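Local coordinates for ABC transporter substrate-binding protein-branched chain amino acid transport (Streptococcus pneumoniae, PDB 4GNR) that binds isoleucine and probably delivers branched-chain amino acids to an ABC transporter for uptake into the cell, at residues A[18-23]-A[204-208]; A[104-110]-A[121-127]; A[284-288]-A[316-321]; A[333-337]-A[348-352]. All blocks are in the same frame, centred on the assembly; numbering follows the deposited sequence. Where two conformers were deposited one is given.

Contact 1: A[18-23]-A[204-208]; sequences GSLAAY and GYYNE. With ILE (isoleucine), chain B.
Tyr206 lays its hydroxyl against the start of helix 21-40, while Tyr23 hands its own hydroxyl back to the start of helix 206-218. The two helix starts meet across the ligand cleft of a periplasmic-binding-protein fold, and Tyr23, Tyr205 and Tyr206 form an aromatic cluster there. Ala22 N donates to Tyr206 OH over 2.9 Å in a nearly straight bond (168°). In return Tyr206 N donates to Tyr23 OH at 3.0 Å. Tyr23 OH is also hydrogen-bonded to Gly230 O, so this hydroxyl has two partners. The edge of the Tyr206 ring meets one face of Tyr23, with the planes at 85°. CD1 of the bound isoleucine lies over the opposite face. Tyr206 has CG between its backbone N and carbonyl carbon (chi1 68°), which carries the ring to Ala22. Ala22 CB sits over a face of that ring, 3.4 Å from Tyr206 CE2. Leu20 CD2 makes a CH-pi contact over a face of Tyr205, 3.8 Å from the ring centroid. Asn207 ND2 gives a weak bond to Ser19 O. Two waters add to it: one joins Ser19 O to Asn207 N, and another ties Gly18 O, Tyr206 OH and Asn207 ND2 together. Tyr205 turns its ring edge to the ligand carboxylate, and its OH donates to isoleucine O at 2.6 Å.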
loop_
_atom_site.group_PDB
_atom_site.type_symbol
_atom_site.label_atom_id
_atom_site.label_comp_id
_atom_site.label_asym_id
_atom_site.label_seq_id
_atom_site.Cartn_x
_atom_site.Cartn_y
_atom_site.Cartn_z
ATOM N N GLY A 18 12.517 -10.277 -0.923
ATOM C CA GLY A 18 11.565 -11.027 -1.727
ATOM C C GLY A 18 10.843 -10.151 -2.750
ATOM O O GLY A 18 11.164 -8.998 -2.955
ATOM N N SER A 19 9.801 -10.714 -3.333
ATOM C CA SER A 19 9.076 -10.113 -4.452
ATOM C C SER A 19 8.301 -8.865 -4.160
ATOM O O SER A 19 7.918 -8.177 -5.096
ATOM C CB SER A 19 8.119 -11.139 -5.067
ATOM O OG SER A 19 7.109 -11.492 -4.138
ATOM N N LEU A 20 8.098 -8.582 -2.874
ATOM C CA LEU A 20 7.315 -7.411 -2.412
ATOM C C LEU A 20 8.174 -6.460 -1.592
ATOM O O LEU A 20 7.663 -5.550 -0.934
ATOM C CB LEU A 20 6.112 -7.904 -1.585
ATOM C CG LEU A 20 5.177 -8.831 -2.383
ATOM C CD1 LEU A 20 4.230 -9.590 -1.456
ATOM C CD2 LEU A 20 4.401 -8.090 -3.479
ATOM N N ALA A 21 9.494 -6.631 -1.690
ATOM C CA ALA A 21 10.471 -5.865 -0.889
ATOM C C ALA A 21 10.353 -4.358 -0.979
ATOM O O ALA A 21 10.613 -3.663 -0.004
ATOM C CB ALA A 21 11.904 -6.296 -1.269
ATOM N N ALA A 22 10.028 -3.847 -2.162
ATOM C CA ALA A 22 9.950 -2.393 -2.271
ATOM C C ALA A 22 8.908 -1.826 -1.314
ATOM O O ALA A 22 9.083 -0.727 -0.768
ATOM C CB ALA A 22 9.637 -1.945 -3.699
ATOM N N TYR A 23 7.816 -2.546 -1.133
ATOM C CA TYR A 23 6.737 -2.075 -0.260
ATOM C C TYR A 23 7.141 -2.164 1.215
ATOM O O TYR A 23 7.007 -1.194 1.969
ATOM C CB TYR A 23 5.452 -2.872 -0.491
ATOM C CG TYR A 23 4.978 -2.941 -1.932
ATOM C CD1 TYR A 23 4.878 -1.795 -2.738
ATOM C CD2 TYR A 23 4.563 -4.149 -2.464
ATOM C CE1 TYR A 23 4.379 -1.867 -4.029
ATOM C CE2 TYR A 23 4.073 -4.235 -3.766
ATOM C CZ TYR A 23 3.971 -3.092 -4.542
ATOM O OH TYR A 23 3.489 -3.218 -5.831
ATOM N N GLY A 204 -2.030 -5.269 -10.266
ATOM C CA GLY A 204 -0.861 -6.062 -9.950
ATOM C C GLY A 204 0.184 -5.254 -9.207
ATOM O O GLY A 204 0.014 -4.058 -8.932
ATOM N N TYR A 205 1.246 -5.971 -8.856
ATOM C CA TYR A 205 2.395 -5.457 -8.112
ATOM C C TYR A 205 3.524 -4.978 -9.043
ATOM O O TYR A 205 3.540 -5.299 -10.229
ATOM C CB TYR A 205 2.879 -6.462 -7.089
ATOM C CG TYR A 205 1.857 -6.819 -6.018
ATOM C CD1 TYR A 205 1.246 -5.848 -5.246
ATOM C CD2 TYR A 205 1.582 -8.134 -5.711
ATOM C CE1 TYR A 205 0.375 -6.190 -4.223
ATOM C CE2 TYR A 205 0.721 -8.474 -4.656
ATOM C CZ TYR A 205 0.130 -7.500 -3.921
ATOM O OH TYR A 205 -0.708 -7.868 -2.887
ATOM N N TYR A 206 4.495 -4.276 -8.458
ATOM C CA TYR A 206 5.493 -3.593 -9.251
ATOM C C TYR A 206 6.387 -4.467 -10.098
ATOM O O TYR A 206 6.776 -4.046 -11.185
ATOM C CB TYR A 206 6.366 -2.645 -8.385
ATOM C CG TYR A 206 7.270 -3.368 -7.398
ATOM C CD1 TYR A 206 8.545 -3.781 -7.746
ATOM C CD2 TYR A 206 6.863 -3.641 -6.115
ATOM C CE1 TYR A 206 9.386 -4.438 -6.851
ATOM C CE2 TYR A 206 7.689 -4.303 -5.217
ATOM C CZ TYR A 206 8.943 -4.706 -5.588
ATOM O OH TYR A 206 9.734 -5.319 -4.640
ATOM N N ASN A 207 6.754 -5.650 -9.624
ATOM C CA ASN A 207 7.670 -6.492 -10.403
ATOM C C ASN A 207 7.102 -6.839 -11.743
ATOM O O ASN A 207 7.808 -6.856 -12.741
ATOM C CB ASN A 207 8.175 -7.706 -9.631
ATOM C CG ASN A 207 9.442 -7.401 -8.847
ATOM O OD1 ASN A 207 10.376 -6.808 -9.390
ATOM N ND2 ASN A 207 9.509 -7.856 -7.609
ATOM N N GLU A 208 5.817 -7.175 -11.768
ATOM C CA GLU A 208 5.147 -7.508 -13.007
ATOM C C GLU A 208 4.694 -6.247 -13.765
ATOM O O GLU A 208 4.928 -6.121 -14.972
ATOM C CB GLU A 208 3.960 -8.437 -12.779
ATOM C CG GLU A 208 4.334 -9.818 -12.247
ATOM C CD GLU A 208 4.895 -9.799 -10.820
ATOM O OE1 GLU A 208 4.309 -9.133 -9.948
ATOM O OE2 GLU A 208 5.900 -10.525 -10.592
HETATM N N ILE B . -2.497 -2.659 -1.257
HETATM C CA ILE B . -1.607 -3.789 -1.645
HETATM C C ILE B . -1.998 -5.028 -0.847
HETATM O O ILE B . -1.375 -6.090 -1.059
HETATM C CB ILE B . -0.096 -3.406 -1.667
HETATM C CG1 ILE B . 0.299 -2.660 -0.414
HETATM C CG2 ILE B . 0.373 -2.509 -2.944
HETATM C CD1 ILE B . 1.779 -2.354 -0.368
HETATM O OXT ILE B . -2.951 -4.928 -0.047
HETATM O O HOH W 1 11.299 -7.291 -5.344
HETATM O O HOH W 2 6.197 -6.885 -7.017
#

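Contact 2: A[104-110]-A[121-127]; sequences SPSATQD and IGTFQDS. With ILE (isoleucine), chain B.
Thr108 holds OG1 between its backbone N and carbonyl carbon (chi1 55°), which sets the hydroxyl between Asp126 and the bound isoleucine. In one of two conformers, Asp110 has CG anti to its carbonyl carbon (chi1 -69°), and its carboxylate reaches the first turn of helix 126-139. The two segments leave neighbouring parallel strands, 102-104 and 119-121, at the edge of a five-stranded sheet of the periplasmic-binding-protein fold. The loop after strand 102-104 lines the pocket with Ser106, Ala107 and Thr108, and 121-127 backs it. Gly122 N donates to Ser104 O in the carbonyl plane at 2.9 Å, continuing the strand pairing. Asp126 N donates to Thr108 O. Asp110, in that conformer, takes two bonds from Ser127, both on the syn side but somewhat out of the carboxylate plane: OD1 takes the hydroxyl and OD2 takes Ser127 N at 2.8 Å. Ile121 CG2 presses on Ala107 O, and Thr123 CG2 packs against Ser106. Thr108 N donates to isoleucine OXT in a bond of 166°, while Ser106 O accepts from the ligand ammonium. Asp126 probably orients the threonine from the second shell: Thr108 OG1 donates to Asp126 OD1 at 2.6 Å and accepts from isoleucine N at 2.8 Å.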
loop_
_atom_site.group_PDB
_atom_site.type_symbol
_atom_site.label_atom_id
_atom_site.label_comp_id
_atom_site.label_asym_id
_atom_site.label_seq_id
_atom_site.Cartn_x
_atom_site.Cartn_y
_atom_site.Cartn_z
ATOM N N SER A 104 -1.870 -3.058 9.747
ATOM C CA SER A 104 -1.262 -3.016 8.421
ATOM C C SER A 104 -1.470 -1.609 7.867
ATOM O O SER A 104 -2.623 -1.160 7.738
ATOM C CB SER A 104 -1.876 -3.983 7.423
ATOM O OG SER A 104 -1.351 -3.700 6.133
ATOM N N PRO A 105 -0.395 -0.895 7.537
ATOM C CA PRO A 105 -0.597 0.439 6.975
ATOM C C PRO A 105 -1.314 0.451 5.623
ATOM O O PRO A 105 -1.937 1.450 5.276
ATOM C CB PRO A 105 0.866 0.941 6.776
ATOM C CG PRO A 105 1.683 0.156 7.788
ATOM C CD PRO A 105 1.026 -1.215 7.762
ATOM N N SER A 106 -1.233 -0.679 4.903
ATOM C CA SER A 106 -1.481 -0.652 3.458
ATOM C C SER A 106 -2.200 -1.830 2.839
ATOM O O SER A 106 -2.371 -1.832 1.617
ATOM C CB SER A 106 -0.091 -0.511 2.775
ATOM O OG SER A 106 0.807 -1.508 3.275
ATOM N N ALA A 107 -2.661 -2.801 3.628
ATOM C CA ALA A 107 -3.364 -3.981 3.054
ATOM C C ALA A 107 -4.785 -3.544 2.667
ATOM O O ALA A 107 -5.595 -3.233 3.531
ATOM C CB ALA A 107 -3.380 -5.119 4.041
ATOM N N THR A 108 -5.076 -3.581 1.369
ATOM C CA THR A 108 -6.318 -3.059 0.807
ATOM C C THR A 108 -7.411 -4.090 0.557
ATOM O O THR A 108 -8.512 -3.726 0.112
ATOM C CB THR A 108 -6.002 -2.318 -0.521
ATOM O OG1 THR A 108 -5.288 -3.217 -1.385
ATOM C CG2 THR A 108 -5.162 -1.062 -0.291
ATOM N N GLN A 109 -7.184 -5.358 0.849
ATOM C CA GLN A 109 -8.203 -6.383 0.571
ATOM C C GLN A 109 -9.528 -6.072 1.232
ATOM O O GLN A 109 -9.603 -5.778 2.415
ATOM C CB GLN A 109 -7.691 -7.756 1.034
ATOM C CG GLN A 109 -8.674 -8.917 0.934
ATOM C CD GLN A 109 -8.037 -10.227 1.419
ATOM O OE1 GLN A 109 -6.936 -10.576 0.979
ATOM N NE2 GLN A 109 -8.745 -10.971 2.298
ATOM N N ASP A 110 -10.622 -6.068 0.468
ATOM C CA ASP A 110 -11.888 -5.801 1.124
ATOM C C ASP A 110 -12.198 -6.907 2.099
ATOM O O ASP A 110 -11.841 -8.073 1.914
ATOM C CB ASP A 110 -13.086 -5.663 0.184
ATOM C CG ASP A 110 -13.030 -4.427 -0.669
ATOM O OD1 ASP A 110 -13.848 -3.519 -0.391
ATOM O OD2 ASP A 110 -12.133 -4.304 -1.523
ATOM N N ILE A 121 -6.502 -1.409 9.794
ATOM C CA ILE A 121 -6.025 -1.157 8.424
ATOM C C ILE A 121 -5.930 0.349 8.221
ATOM O O ILE A 121 -6.906 1.068 8.415
ATOM C CB ILE A 121 -6.945 -1.807 7.380
ATOM C CG1 ILE A 121 -6.965 -3.327 7.516
ATOM C CG2 ILE A 121 -6.555 -1.380 5.982
ATOM C CD1 ILE A 121 -5.694 -3.978 7.212
ATOM N N GLY A 122 -4.762 0.822 7.797
ATOM C CA GLY A 122 -4.545 2.254 7.642
ATOM C C GLY A 122 -4.955 2.897 6.330
ATOM O O GLY A 122 -4.869 4.103 6.204
ATOM N N THR A 123 -5.427 2.090 5.393
ATOM C CA THR A 123 -5.667 2.537 4.019
ATOM C C THR A 123 -7.071 2.222 3.498
ATOM O O THR A 123 -7.948 1.728 4.219
ATOM C CB THR A 123 -4.550 1.876 3.119
ATOM O OG1 THR A 123 -4.544 2.504 1.835
ATOM C CG2 THR A 123 -4.757 0.382 3.007
ATOM N N PHE A 124 -7.294 2.576 2.235
ATOM C CA PHE A 124 -8.529 2.310 1.524
ATOM C C PHE A 124 -8.571 0.834 1.051
ATOM O O PHE A 124 -7.643 0.059 1.293
ATOM C CB PHE A 124 -8.717 3.340 0.385
ATOM C CG PHE A 124 -7.464 3.574 -0.449
ATOM C CD1 PHE A 124 -6.889 4.834 -0.501
ATOM C CD2 PHE A 124 -6.849 2.541 -1.151
ATOM C CE1 PHE A 124 -5.731 5.066 -1.253
ATOM C CE2 PHE A 124 -5.668 2.765 -1.878
ATOM C CZ PHE A 124 -5.112 4.019 -1.916
ATOM N N GLN A 125 -9.652 0.456 0.375
ATOM C CA GLN A 125 -9.871 -0.929 -0.076
ATOM C C GLN A 125 -9.896 -1.081 -1.588
ATOM O O GLN A 125 -10.035 -0.099 -2.351
ATOM C CB GLN A 125 -11.136 -1.548 0.564
ATOM C CG GLN A 125 -10.970 -2.005 2.021
ATOM C CD GLN A 125 -10.656 -0.879 2.978
ATOM O OE1 GLN A 125 -11.404 0.099 3.073
ATOM N NE2 GLN A 125 -9.581 -1.020 3.724
ATOM N N ASP A 126 -9.793 -2.335 -2.029
ATOM C CA ASP A 126 -9.735 -2.649 -3.463
ATOM C C ASP A 126 -11.009 -2.306 -4.212
ATOM O O ASP A 126 -10.924 -1.893 -5.375
ATOM C CB ASP A 126 -9.335 -4.096 -3.657
ATOM C CG ASP A 126 -7.917 -4.361 -3.174
ATOM O OD1 ASP A 126 -7.092 -3.426 -3.201
ATOM O OD2 ASP A 126 -7.652 -5.507 -2.770
ATOM N N SER A 127 -12.166 -2.457 -3.591
ATOM C CA SER A 127 -13.413 -2.097 -4.272
ATOM C C SER A 127 -13.376 -0.607 -4.655
ATOM O O SER A 127 -13.663 -0.227 -5.795
ATOM C CB SER A 127 -14.593 -2.411 -3.373
ATOM O OG SER A 127 -14.450 -1.743 -2.139
HETATM N N ILE B . -2.497 -2.659 -1.257
HETATM C CA ILE B . -1.607 -3.789 -1.645
HETATM C C ILE B . -1.998 -5.028 -0.847
HETATM O O ILE B . -1.375 -6.090 -1.059
HETATM C CB ILE B . -0.096 -3.406 -1.667
HETATM C CG1 ILE B . 0.299 -2.660 -0.414
HETATM C CG2 ILE B . 0.373 -2.509 -2.944
HETATM C CD1 ILE B . 1.779 -2.354 -0.368
HETATM O OXT ILE B . -2.951 -4.928 -0.047
HETATM O O HOH W 3 -2.470 1.012 0.543
HETATM O O HOH W 4 -8.325 -3.744 3.783
#

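Contact 3: A[284-288]-A[316-321]; sequences ALAYD and FEGVTG
Asp288, Thr320 and Val319 carry this contact between helix 281-297 and the tight turn of the hairpin formed by strands 316-318 and 321-323. The turn is type I, from Gly318 to Gly321. With CG anti to its carbonyl carbon (chi1 -81°), Asp288 aims its carboxylate into the turn. Val319 N donates to the syn lone pair of Asp288 OD1 at 2.8 Å. Asp288 OD2 takes two bonds from Thr320, both from the same face of the carboxylate plane. Thr320 N arrives on the syn side at 2.9 Å, and Thr320 OG1 on the anti side at 2.7 Å. A water bridges Asp288 OD2 to Gly321 O. The ring of Phe316 brings its edge up to the carboxylate, with CE2 3.9 Å from Asp288 CG. The apolar branches face the helix. In one of two deposited conformers, Val319 CG1 touches Ala284 CB, and its CG2 lies 3.4 Å from CD1 of the Tyr287 ring, the two side chains crossing at about a right angle. Thr320 CG2 packs on Ala284 CB at 3.6 Å. Phe254 and Phe267 lie beside both Ala284 and Val319. Asp288 is buried, so its several donors, with Lys333 close to the same threonine hydroxyl, would be expected to stabilise a charged carboxylate and fix the rotation of the group.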
loop_
_atom_site.group_PDB
_atom_site.type_symbol
_atom_site.label_atom_id
_atom_site.label_comp_id
_atom_site.label_asym_id
_atom_site.label_seq_id
_atom_site.Cartn_x
_atom_site.Cartn_y
_atom_site.Cartn_z
ATOM N N ALA A 284 4.860 6.786 4.037
ATOM C CA ALA A 284 3.984 7.753 4.697
ATOM C C ALA A 284 2.913 7.038 5.546
ATOM O O ALA A 284 2.675 7.400 6.697
ATOM C CB ALA A 284 3.341 8.650 3.644
ATOM N N LEU A 285 2.261 6.024 4.972
ATOM C CA LEU A 285 1.247 5.273 5.719
ATOM C C LEU A 285 1.854 4.594 6.944
ATOM O O LEU A 285 1.238 4.585 8.006
ATOM C CB LEU A 285 0.564 4.226 4.831
ATOM C CG LEU A 285 -0.448 4.786 3.819
ATOM C CD1 LEU A 285 -0.752 3.748 2.752
ATOM C CD2 LEU A 285 -1.746 5.242 4.498
ATOM N N ALA A 286 3.057 4.026 6.808
ATOM C CA ALA A 286 3.694 3.319 7.928
ATOM C C ALA A 286 4.087 4.285 9.057
ATOM O O ALA A 286 3.980 3.952 10.241
ATOM C CB ALA A 286 4.884 2.532 7.448
ATOM N N TYR A 287 4.557 5.473 8.677
ATOM C CA TYR A 287 4.897 6.525 9.642
ATOM C C TYR A 287 3.640 6.849 10.472
ATOM O O TYR A 287 3.682 6.922 11.712
ATOM C CB TYR A 287 5.429 7.726 8.874
ATOM C CG TYR A 287 5.863 8.904 9.701
ATOM C CD1 TYR A 287 4.967 9.902 10.034
ATOM C CD2 TYR A 287 7.192 9.060 10.090
ATOM C CE1 TYR A 287 5.380 11.034 10.739
ATOM C CE2 TYR A 287 7.621 10.188 10.790
ATOM C CZ TYR A 287 6.709 11.170 11.103
ATOM O OH TYR A 287 7.076 12.318 11.754
ATOM N N ASP A 288 2.507 7.052 9.801
ATOM C CA ASP A 288 1.250 7.302 10.505
ATOM C C ASP A 288 0.844 6.112 11.383
ATOM O O ASP A 288 0.348 6.323 12.493
ATOM C CB ASP A 288 0.118 7.668 9.551
ATOM C CG ASP A 288 0.129 9.128 9.121
ATOM O OD1 ASP A 288 0.947 9.923 9.623
ATOM O OD2 ASP A 288 -0.764 9.470 8.301
ATOM N N PHE A 316 -7.434 11.414 14.371
ATOM C CA PHE A 316 -5.994 11.542 14.223
ATOM C C PHE A 316 -5.668 12.297 12.950
ATOM O O PHE A 316 -6.247 12.017 11.911
ATOM C CB PHE A 316 -5.393 10.137 14.141
ATOM C CG PHE A 316 -3.921 10.089 13.798
ATOM C CD1 PHE A 316 -2.965 10.208 14.775
ATOM C CD2 PHE A 316 -3.508 9.879 12.492
ATOM C CE1 PHE A 316 -1.632 10.138 14.446
ATOM C CE2 PHE A 316 -2.171 9.796 12.176
ATOM C CZ PHE A 316 -1.239 9.933 13.138
ATOM N N GLU A 317 -4.715 13.214 13.027
ATOM C CA GLU A 317 -4.227 13.942 11.851
ATOM C C GLU A 317 -2.766 13.568 11.679
ATOM O O GLU A 317 -1.950 13.776 12.574
ATOM C CB GLU A 317 -4.389 15.430 12.014
ATOM C CG GLU A 317 -5.864 15.844 12.026
ATOM C CD GLU A 317 -6.606 15.660 10.686
ATOM O OE1 GLU A 317 -5.966 15.392 9.645
ATOM O OE2 GLU A 317 -7.846 15.848 10.664
ATOM N N GLY A 318 -2.438 13.030 10.514
ATOM C CA GLY A 318 -1.086 12.603 10.203
ATOM C C GLY A 318 -0.617 13.073 8.846
ATOM O O GLY A 318 -1.185 13.976 8.220
ATOM N N VAL A 319 0.435 12.420 8.395
ATOM C CA VAL A 319 1.069 12.699 7.120
ATOM C C VAL A 319 0.148 12.434 5.942
ATOM O O VAL A 319 0.132 13.191 4.955
ATOM C CB VAL A 319 2.340 11.819 6.983
ATOM C CG1 VAL A 319 2.935 11.913 5.588
ATOM C CG2 VAL A 319 3.357 12.201 8.056
ATOM N N THR A 320 -0.674 11.399 6.094
ATOM C CA THR A 320 -1.628 10.956 5.060
ATOM C C THR A 320 -3.043 11.443 5.397
ATOM O O THR A 320 -4.046 10.780 5.109
ATOM C CB THR A 320 -1.596 9.425 4.848
ATOM O OG1 THR A 320 -2.048 8.732 6.008
ATOM C CG2 THR A 320 -0.201 8.952 4.455
ATOM N N GLY A 321 -3.138 12.619 5.994
ATOM C CA GLY A 321 -4.427 13.178 6.349
ATOM C C GLY A 321 -4.988 12.540 7.594
ATOM O O GLY A 321 -4.265 12.072 8.479
HETATM O O HOH W 5 -3.553 9.434 8.992
#

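Contact 4: A[333-337]-A[348-352]; sequences KTAYM and AEVVK
Tyr336 runs alongside Val350, both side chains pointing the same way, and its ring carbon CE2 lies 3.6 Å from Val350 CG2. Its CG stands anti to the carbonyl carbon (chi1 -55°), which lays the ring along Val350 and brings CD2 near Ala348 CB. Ala335, Met337, Glu349 and Val351 occupy the other face of the sheet. There Val351 CG1 meets Met337 CB at 4.1 Å, and Val351 CG2 lies near Ala335 CB. The two segments belong to the beta hairpin of strands 335-341 and 344-351, which ends the mixed seven-stranded sheet, with 344-351 as its outermost strand. Tyr336 and Val350 form a non-hydrogen-bonded antiparallel pair, and Met337 and Glu349 the hydrogen-bonded pair next to it. Met337 N donates to Glu349 O at 2.9 Å, and Glu349 N donates back to Met337 O at 3.0 Å. Helix 126-139 lies against the face of Met337 and Val351, with Ile132 touching both. In one conformer, Glu349 OE1 is hydrogen-bonded to Tyr136 of that helix, and a water links it to Met337 O. Nearer the end of the chain, Val351 N donates to Ala335 O at 172°, from above the carbonyl plane. Another water spans Ala335 N and Val351 O, 2.7 Å from the latter.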
loop_
_atom_site.group_PDB
_atom_site.type_symbol
_atom_site.label_atom_id
_atom_site.label_comp_id
_atom_site.label_asym_id
_atom_site.label_seq_id
_atom_site.Cartn_x
_atom_site.Cartn_y
_atom_site.Cartn_z
ATOM N N LYS A 333 -9.782 7.201 3.579
ATOM C CA LYS A 333 -8.534 7.862 3.279
ATOM C C LYS A 333 -8.663 8.626 1.967
ATOM O O LYS A 333 -9.349 8.187 1.033
ATOM C CB LYS A 333 -7.381 6.872 3.129
ATOM C CG LYS A 333 -7.079 6.060 4.375
ATOM C CD LYS A 333 -6.554 6.894 5.555
ATOM C CE LYS A 333 -5.229 7.531 5.292
ATOM N NZ LYS A 333 -4.728 8.180 6.522
ATOM N N THR A 334 -7.973 9.755 1.897
ATOM C CA THR A 334 -7.893 10.512 0.649
ATOM C C THR A 334 -7.079 9.695 -0.362
ATOM O O THR A 334 -6.061 9.067 -0.035
ATOM C CB THR A 334 -7.214 11.849 0.878
ATOM O OG1 THR A 334 -8.012 12.591 1.808
ATOM C CG2 THR A 334 -7.033 12.640 -0.416
ATOM N N ALA A 335 -7.539 9.715 -1.601
ATOM C CA ALA A 335 -6.854 9.054 -2.702
ATOM C C ALA A 335 -6.580 10.077 -3.799
ATOM O O ALA A 335 -7.318 11.042 -3.992
ATOM C CB ALA A 335 -7.676 7.897 -3.254
ATOM N N TYR A 336 -5.499 9.817 -4.513
ATOM C CA TYR A 336 -5.062 10.609 -5.632
ATOM C C TYR A 336 -4.803 9.728 -6.834
ATOM O O TYR A 336 -4.404 8.570 -6.701
ATOM C CB TYR A 336 -3.698 11.280 -5.329
ATOM C CG TYR A 336 -3.703 12.110 -4.070
ATOM C CD1 TYR A 336 -3.381 11.537 -2.856
ATOM C CD2 TYR A 336 -4.029 13.461 -4.081
ATOM C CE1 TYR A 336 -3.390 12.251 -1.682
ATOM C CE2 TYR A 336 -4.047 14.195 -2.903
ATOM C CZ TYR A 336 -3.715 13.576 -1.707
ATOM O OH TYR A 336 -3.697 14.262 -0.509
ATOM N N MET A 337 -5.100 10.249 -8.021
ATOM C CA MET A 337 -4.699 9.592 -9.266
ATOM C C MET A 337 -3.468 10.402 -9.703
ATOM O O MET A 337 -3.546 11.622 -9.915
ATOM C CB MET A 337 -5.750 9.608 -10.348
ATOM C CG MET A 337 -5.306 8.793 -11.564
ATOM S SD MET A 337 -5.169 7.006 -11.297
ATOM C CE MET A 337 -6.914 6.528 -11.290
ATOM N N ALA A 348 -1.192 15.342 -9.745
ATOM C CA ALA A 348 -1.953 14.515 -8.826
ATOM C C ALA A 348 -3.356 15.133 -8.769
ATOM O O ALA A 348 -3.499 16.357 -8.755
ATOM C CB ALA A 348 -1.317 14.462 -7.430
ATOM N N GLU A 349 -4.379 14.273 -8.788
ATOM C CA GLU A 349 -5.809 14.660 -8.739
ATOM C C GLU A 349 -6.532 13.909 -7.622
ATOM O O GLU A 349 -6.546 12.677 -7.634
ATOM C CB GLU A 349 -6.495 14.305 -10.071
ATOM C CG GLU A 349 -5.906 15.025 -11.272
ATOM C CD GLU A 349 -6.418 14.445 -12.585
ATOM O OE1 GLU A 349 -5.626 13.737 -13.229
ATOM O OE2 GLU A 349 -7.621 14.567 -12.913
ATOM N N VAL A 350 -7.161 14.634 -6.695
ATOM C CA VAL A 350 -7.911 13.979 -5.616
ATOM C C VAL A 350 -9.103 13.279 -6.273
ATOM O O VAL A 350 -9.830 13.883 -7.046
ATOM C CB VAL A 350 -8.389 14.969 -4.555
ATOM C CG1 VAL A 350 -9.295 14.293 -3.553
ATOM C CG2 VAL A 350 -7.182 15.603 -3.870
ATOM N N VAL A 351 -9.286 12.006 -5.939
ATOM C CA VAL A 351 -10.334 11.174 -6.498
ATOM C C VAL A 351 -11.031 10.364 -5.429
ATOM O O VAL A 351 -10.434 10.008 -4.427
ATOM C CB VAL A 351 -9.756 10.203 -7.587
ATOM C CG1 VAL A 351 -9.360 10.960 -8.850
ATOM C CG2 VAL A 351 -8.571 9.401 -7.042
ATOM N N LYS A 352 -12.303 10.088 -5.666
ATOM C CA LYS A 352 -13.093 9.268 -4.747
ATOM C C LYS A 352 -14.118 8.528 -5.628
ATOM O O LYS A 352 -14.422 8.973 -6.726
ATOM C CB LYS A 352 -13.763 10.115 -3.661
ATOM C CG LYS A 352 -14.765 11.106 -4.211
ATOM C CD LYS A 352 -15.402 11.999 -3.142
ATOM C CE LYS A 352 -16.401 12.951 -3.777
ATOM N NZ LYS A 352 -17.069 13.859 -2.818
HETATM O O HOH W 6 -10.349 10.862 -1.845
HETATM O O HOH W 7 -3.139 13.303 -12.127
#

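How the contacts relate
Contacts 1 and 2 both reach the bound isoleucine. Their centres are 16 Å apart, and their nearest atoms remain about 6 Å from each other, so they do not touch directly. Contact 1 supplies a tyrosine hydroxyl to the carboxylate, and contact 2 holds both ends of the amino acid backbone. Contact 3 stands behind contact 2: Leu285 CD1 packs 3.6 Å from Pro105 O, and the Leu285 side chain is about 7 Å from the ligand. Contact 4 is farther off, its Ala335 side chain about 12 Å from the isoleucine. Lys333 connects 333-337 to both neighbours, with CD 3.3 Å from Gly122 O and NZ probably hydrogen-bonded to Thr320 OG1 at 2.8 Å.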